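Local coordinates for protein catalase (Corynebacterium glutamicum, PDB 4B7H) that breaks hydrogen peroxide down to water and oxygen at a heme iron, a reaction that nitric oxide inhibits, at residues A[268-279]-A[302-313]. Numbering follows the deposited sequence.
Sequences FPIWDVKVQIMP and YPLIPVGYFILN
Trp271 and Phe310 face each other as a hydrogen-bonded pair of two antiparallel strands, and the five-membered ring of Trp271 runs nearly parallel to the Phe310 ring, planes 17° apart, but slid so far that they barely overlap. The indole touches along its six-membered side, Trp271 CE3 lying 3.3 Å from Phe310 CE1, while Trp271 CB sits over the phenyl face, off centre. Phe310 reaches this place because its CG stands between the backbone N and carbonyl carbon (chi1 71°), which turns the ring back over its partner. Val273 CG2 lies at the edge of the Phe310 ring, near its plane, and Leu312 CD1 packs on Trp271 CZ3. Leu103 of strand 100-108 continues this apolar layer, and Trp271 NE1 is satisfied by Gln206 O.

Both ends are finished by aromatic rings taking aliphatic groups on a face. Asn313 CB stands 3.7 Å from the centroid of the Phe268 ring, almost on its normal; at the far end Met278 CB lies over one face of the Tyr302 ring, toward the rim. Met278 SD is oblique to that ring, 5.2 Å from the Tyr302 centroid, a Met-aromatic contact, and the bend at chi3 (-71°) brings Met278 CE to 3.6 Å from Tyr302 CE2. Beside it, Gln276 NE2 donates a nearly straight bond of 2.9 Å to Tyr302 O, in the plane of both amide and carbonyl. Gln276 NE2 also bonds Trp297 O and OE1 bonds His229 NE2, both residues of the NADPH pocket; the Gln276 side chain lies about 4 Å, nearest atoms, from the nucleotide.

Midway the pairing slips by one residue. Val273 O accepts from Val307 N at 2.9 Å and weakly from Gly308 N at 3.3 Å, while Val273 N binds Gly308 O. Two residues thus face one: a classic beta bulge in the antiparallel beta-barrel of the catalase fold, where strands 223-232 and 73-82 flank the pair.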
loop_
_atom_site.group_PDB
_atom_site.type_symbol
_atom_site.label_atom_id
_atom_site.label_comp_id
_atom_site.label_asym_id
_atom_site.label_seq_id
_atom_site.Cartn_x
_atom_site.Cartn_y
_atom_site.Cartn_z
ATOM N N PHE A 268 -26.617 -17.027 -24.853
ATOM C CA PHE A 268 -25.544 -17.508 -23.993
ATOM C C PHE A 268 -24.510 -18.314 -24.773
ATOM O O PHE A 268 -24.849 -19.326 -25.380
ATOM C CB PHE A 268 -26.123 -18.378 -22.877
ATOM C CG PHE A 268 -27.221 -17.713 -22.079
ATOM C CD1 PHE A 268 -27.105 -16.394 -21.644
ATOM C CD2 PHE A 268 -28.377 -18.418 -21.765
ATOM C CE1 PHE A 268 -28.124 -15.799 -20.900
ATOM C CE2 PHE A 268 -29.389 -17.835 -21.032
ATOM C CZ PHE A 268 -29.264 -16.520 -20.596
ATOM N N PRO A 269 -23.239 -17.883 -24.748
ATOM C CA PRO A 269 -22.200 -18.622 -25.472
ATOM C C PRO A 269 -21.807 -19.909 -24.750
ATOM O O PRO A 269 -21.801 -19.967 -23.507
ATOM C CB PRO A 269 -21.026 -17.638 -25.506
ATOM C CG PRO A 269 -21.203 -16.812 -24.278
ATOM C CD PRO A 269 -22.704 -16.670 -24.102
ATOM N N ILE A 270 -21.487 -20.932 -25.540
ATOM C CA ILE A 270 -21.175 -22.257 -25.030
ATOM C C ILE A 270 -19.850 -22.735 -25.614
ATOM O O ILE A 270 -19.515 -22.416 -26.760
ATOM C CB ILE A 270 -22.302 -23.255 -25.397
ATOM C CG1 ILE A 270 -23.622 -22.832 -24.749
ATOM C CG2 ILE A 270 -21.946 -24.675 -24.985
ATOM C CD1 ILE A 270 -24.833 -23.495 -25.357
ATOM N N TRP A 271 -19.087 -23.470 -24.812
ATOM C CA TRP A 271 -17.889 -24.159 -25.278
ATOM C C TRP A 271 -17.964 -25.619 -24.874
ATOM O O TRP A 271 -18.357 -25.937 -23.748
ATOM C CB TRP A 271 -16.636 -23.565 -24.634
ATOM C CG TRP A 271 -16.197 -22.246 -25.194
ATOM C CD1 TRP A 271 -15.170 -22.030 -26.072
ATOM C CD2 TRP A 271 -16.769 -20.958 -24.922
ATOM N NE1 TRP A 271 -15.069 -20.686 -26.365
ATOM C CE2 TRP A 271 -16.032 -20.007 -25.665
ATOM C CE3 TRP A 271 -17.824 -20.514 -24.116
ATOM C CZ2 TRP A 271 -16.317 -18.639 -25.626
ATOM C CZ3 TRP A 271 -18.110 -19.152 -24.076
ATOM C CH2 TRP A 271 -17.356 -18.229 -24.827
ATOM N N ASP A 272 -17.577 -26.508 -25.783
ATOM C CA ASP A 272 -17.436 -27.915 -25.427
ATOM C C ASP A 272 -16.071 -28.171 -24.787
ATOM O O ASP A 272 -15.038 -27.779 -25.330
ATOM C CB ASP A 272 -17.661 -28.801 -26.649
ATOM C CG ASP A 272 -19.107 -28.800 -27.088
ATOM O OD1 ASP A 272 -19.936 -29.410 -26.377
ATOM O OD2 ASP A 272 -19.418 -28.175 -28.125
ATOM N N VAL A 273 -16.083 -28.803 -23.616
ATOM C CA VAL A 273 -14.864 -29.095 -22.860
ATOM C C VAL A 273 -14.316 -30.459 -23.258
ATOM O O VAL A 273 -15.000 -31.472 -23.122
ATOM C CB VAL A 273 -15.129 -29.085 -21.340
ATOM C CG1 VAL A 273 -13.857 -29.424 -20.573
ATOM C CG2 VAL A 273 -15.674 -27.729 -20.900
ATOM N N LYS A 274 -13.088 -30.477 -23.762
ATOM C CA LYS A 274 -12.455 -31.715 -24.204
ATOM C C LYS A 274 -11.029 -31.777 -23.672
ATOM O O LYS A 274 -10.455 -30.753 -23.287
ATOM C CB LYS A 274 -12.457 -31.811 -25.739
ATOM C CG LYS A 274 -13.815 -31.549 -26.388
ATOM C CD LYS A 274 -13.788 -31.790 -27.894
ATOM C CE LYS A 274 -15.137 -31.460 -28.528
ATOM N NZ LYS A 274 -16.215 -32.354 -28.027
ATOM N N VAL A 275 -10.467 -32.978 -23.627
ATOM C CA VAL A 275 -9.073 -33.149 -23.249
ATOM C C VAL A 275 -8.335 -34.048 -24.225
ATOM O O VAL A 275 -8.931 -34.916 -24.861
ATOM C CB VAL A 275 -8.919 -33.747 -21.831
ATOM C CG1 VAL A 275 -9.233 -32.691 -20.774
ATOM C CG2 VAL A 275 -9.797 -34.996 -21.653
ATOM N N GLN A 276 -7.035 -33.811 -24.355
ATOM C CA GLN A 276 -6.127 -34.820 -24.876
ATOM C C GLN A 276 -5.580 -35.560 -23.672
ATOM O O GLN A 276 -5.274 -34.945 -22.648
ATOM C CB GLN A 276 -4.972 -34.183 -25.646
ATOM C CG GLN A 276 -5.378 -33.451 -26.910
ATOM C CD GLN A 276 -4.217 -32.743 -27.557
ATOM O OE1 GLN A 276 -3.738 -31.727 -27.050
ATOM N NE2 GLN A 276 -3.746 -33.277 -28.684
ATOM N N ILE A 277 -5.463 -36.880 -23.782
ATOM C CA ILE A 277 -4.953 -37.689 -22.687
ATOM C C ILE A 277 -3.761 -38.509 -23.164
ATOM O O ILE A 277 -3.899 -39.364 -24.042
ATOM C CB ILE A 277 -6.048 -38.618 -22.115
ATOM C CG1 ILE A 277 -7.228 -37.788 -21.592
ATOM C CG2 ILE A 277 -5.474 -39.514 -21.011
ATOM C CD1 ILE A 277 -8.374 -38.624 -21.048
ATOM N N MET A 278 -2.590 -38.228 -22.598
ATOM C CA MET A 278 -1.385 -38.987 -22.905
ATOM C C MET A 278 -1.030 -39.907 -21.744
ATOM O O MET A 278 -0.764 -39.448 -20.638
ATOM C CB MET A 278 -0.221 -38.041 -23.199
ATOM C CG MET A 278 1.116 -38.749 -23.398
ATOM S SD MET A 278 2.486 -37.587 -23.573
ATOM C CE MET A 278 2.161 -36.891 -25.189
ATOM N N PRO A 279 -1.038 -41.225 -21.985
ATOM C CA PRO A 279 -0.634 -42.148 -20.918
ATOM C C PRO A 279 0.735 -41.771 -20.350
ATOM O O PRO A 279 1.615 -41.321 -21.098
ATOM C CB PRO A 279 -0.570 -43.502 -21.637
ATOM C CG PRO A 279 -1.567 -43.362 -22.747
ATOM C CD PRO A 279 -1.433 -41.936 -23.215
ATOM N N TYR A 302 -3.144 -37.730 -30.376
ATOM C CA TYR A 302 -3.984 -37.651 -29.186
ATOM C C TYR A 302 -5.243 -36.863 -29.514
ATOM O O TYR A 302 -5.273 -35.640 -29.366
ATOM C CB TYR A 302 -3.197 -37.031 -28.019
ATOM C CG TYR A 302 -2.024 -37.905 -27.661
ATOM C CD1 TYR A 302 -2.209 -39.059 -26.907
ATOM C CD2 TYR A 302 -0.746 -37.619 -28.126
ATOM C CE1 TYR A 302 -1.149 -39.893 -26.602
ATOM C CE2 TYR A 302 0.322 -38.453 -27.830
ATOM C CZ TYR A 302 0.111 -39.585 -27.064
ATOM O OH TYR A 302 1.170 -40.416 -26.771
ATOM N N PRO A 303 -6.282 -37.562 -30.006
ATOM C CA PRO A 303 -7.519 -36.876 -30.400
ATOM C C PRO A 303 -8.230 -36.258 -29.203
ATOM O O PRO A 303 -7.951 -36.619 -28.066
ATOM C CB PRO A 303 -8.380 -38.004 -30.986
ATOM C CG PRO A 303 -7.418 -39.087 -31.341
ATOM C CD PRO A 303 -6.327 -39.003 -30.315
ATOM N N LEU A 304 -9.147 -35.336 -29.457
ATOM C CA LEU A 304 -9.903 -34.730 -28.372
ATOM C C LEU A 304 -10.933 -35.712 -27.816
ATOM O O LEU A 304 -11.662 -36.361 -28.576
ATOM C CB LEU A 304 -10.569 -33.437 -28.838
ATOM C CG LEU A 304 -9.613 -32.394 -29.436
ATOM C CD1 LEU A 304 -10.363 -31.107 -29.766
ATOM C CD2 LEU A 304 -8.398 -32.115 -28.535
ATOM N N ILE A 305 -10.960 -35.832 -26.491
ATOM C CA ILE A 305 -11.903 -36.694 -25.780
ATOM C C ILE A 305 -12.908 -35.800 -25.052
ATOM O O ILE A 305 -12.515 -34.918 -24.296
ATOM C CB ILE A 305 -11.183 -37.595 -24.743
ATOM C CG1 ILE A 305 -10.414 -38.725 -25.423
ATOM C CG2 ILE A 305 -12.180 -38.241 -23.805
ATOM C CD1 ILE A 305 -9.098 -38.347 -25.953
ATOM N N PRO A 306 -14.214 -36.015 -25.276
ATOM C CA PRO A 306 -15.216 -35.106 -24.701
ATOM C C PRO A 306 -15.409 -35.274 -23.196
ATOM O O PRO A 306 -15.291 -36.383 -22.676
ATOM C CB PRO A 306 -16.498 -35.496 -25.440
ATOM C CG PRO A 306 -16.297 -36.945 -25.781
ATOM C CD PRO A 306 -14.831 -37.044 -26.133
ATOM N N VAL A 307 -15.706 -34.172 -22.511
ATOM C CA VAL A 307 -15.913 -34.178 -21.067
ATOM C C VAL A 307 -17.291 -33.608 -20.745
ATOM O O VAL A 307 -18.054 -34.184 -19.961
ATOM C CB VAL A 307 -14.829 -33.350 -20.330
ATOM C CG1 VAL A 307 -15.110 -33.315 -18.834
ATOM C CG2 VAL A 307 -13.441 -33.916 -20.610
ATOM N N GLY A 308 -17.609 -32.471 -21.354
ATOM C CA GLY A 308 -18.853 -31.774 -21.064
ATOM C C GLY A 308 -18.883 -30.443 -21.788
ATOM O O GLY A 308 -18.246 -30.300 -22.829
ATOM N N TYR A 309 -19.632 -29.476 -21.262
ATOM C CA TYR A 309 -19.659 -28.143 -21.852
ATOM C C TYR A 309 -19.776 -27.109 -20.747
ATOM O O TYR A 309 -20.170 -27.432 -19.622
ATOM C CB TYR A 309 -20.830 -27.993 -22.836
ATOM C CG TYR A 309 -22.202 -27.976 -22.183
ATOM C CD1 TYR A 309 -22.904 -29.156 -21.955
ATOM C CD2 TYR A 309 -22.801 -26.777 -21.804
ATOM C CE1 TYR A 309 -24.160 -29.141 -21.355
ATOM C CE2 TYR A 309 -24.048 -26.746 -21.204
ATOM C CZ TYR A 309 -24.729 -27.930 -20.982
ATOM O OH TYR A 309 -25.977 -27.890 -20.385
ATOM N N PHE A 310 -19.450 -25.860 -21.058
ATOM C CA PHE A 310 -19.797 -24.776 -20.150
ATOM C C PHE A 310 -20.533 -23.674 -20.902
ATOM O O PHE A 310 -20.394 -23.529 -22.123
ATOM C CB PHE A 310 -18.599 -24.268 -19.315
ATOM C CG PHE A 310 -17.557 -23.505 -20.092
ATOM C CD1 PHE A 310 -17.753 -22.169 -20.420
ATOM C CD2 PHE A 310 -16.350 -24.108 -20.434
ATOM C CE1 PHE A 310 -16.780 -21.454 -21.104
ATOM C CE2 PHE A 310 -15.371 -23.402 -21.127
ATOM C CZ PHE A 310 -15.591 -22.075 -21.463
ATOM N N ILE A 311 -21.351 -22.935 -20.164
ATOM C CA ILE A 311 -22.221 -21.913 -20.723
ATOM C C ILE A 311 -22.073 -20.645 -19.893
ATOM O O ILE A 311 -21.924 -20.714 -18.670
ATOM C CB ILE A 311 -23.696 -22.413 -20.749
ATOM C CG1 ILE A 311 -24.631 -21.388 -21.392
ATOM C CG2 ILE A 311 -24.170 -22.838 -19.351
ATOM C CD1 ILE A 311 -26.032 -21.933 -21.664
ATOM N N LEU A 312 -22.061 -19.492 -20.558
ATOM C CA LEU A 312 -21.990 -18.222 -19.841
ATOM C C LEU A 312 -23.388 -17.620 -19.839
ATOM O O LEU A 312 -23.902 -17.226 -20.898
ATOM C CB LEU A 312 -20.994 -17.265 -20.500
ATOM C CG LEU A 312 -19.579 -17.819 -20.694
ATOM C CD1 LEU A 312 -18.665 -16.770 -21.328
ATOM C CD2 LEU A 312 -19.006 -18.315 -19.372
ATOM N N ASN A 313 -24.008 -17.561 -18.662
ATOM C CA ASN A 313 -25.397 -17.110 -18.577
ATOM C C ASN A 313 -25.677 -16.014 -17.548
ATOM O O ASN A 313 -26.834 -15.742 -17.239
ATOM C CB ASN A 313 -26.348 -18.303 -18.363
ATOM C CG ASN A 313 -26.104 -19.027 -17.043
ATOM O OD1 ASN A 313 -25.287 -18.599 -16.217
ATOM N ND2 ASN A 313 -26.821 -20.130 -16.837
HETATM O O HOH W 1 -19.660 -31.782 -25.374
HETATM O O HOH W 2 -6.051 -37.900 -26.411
#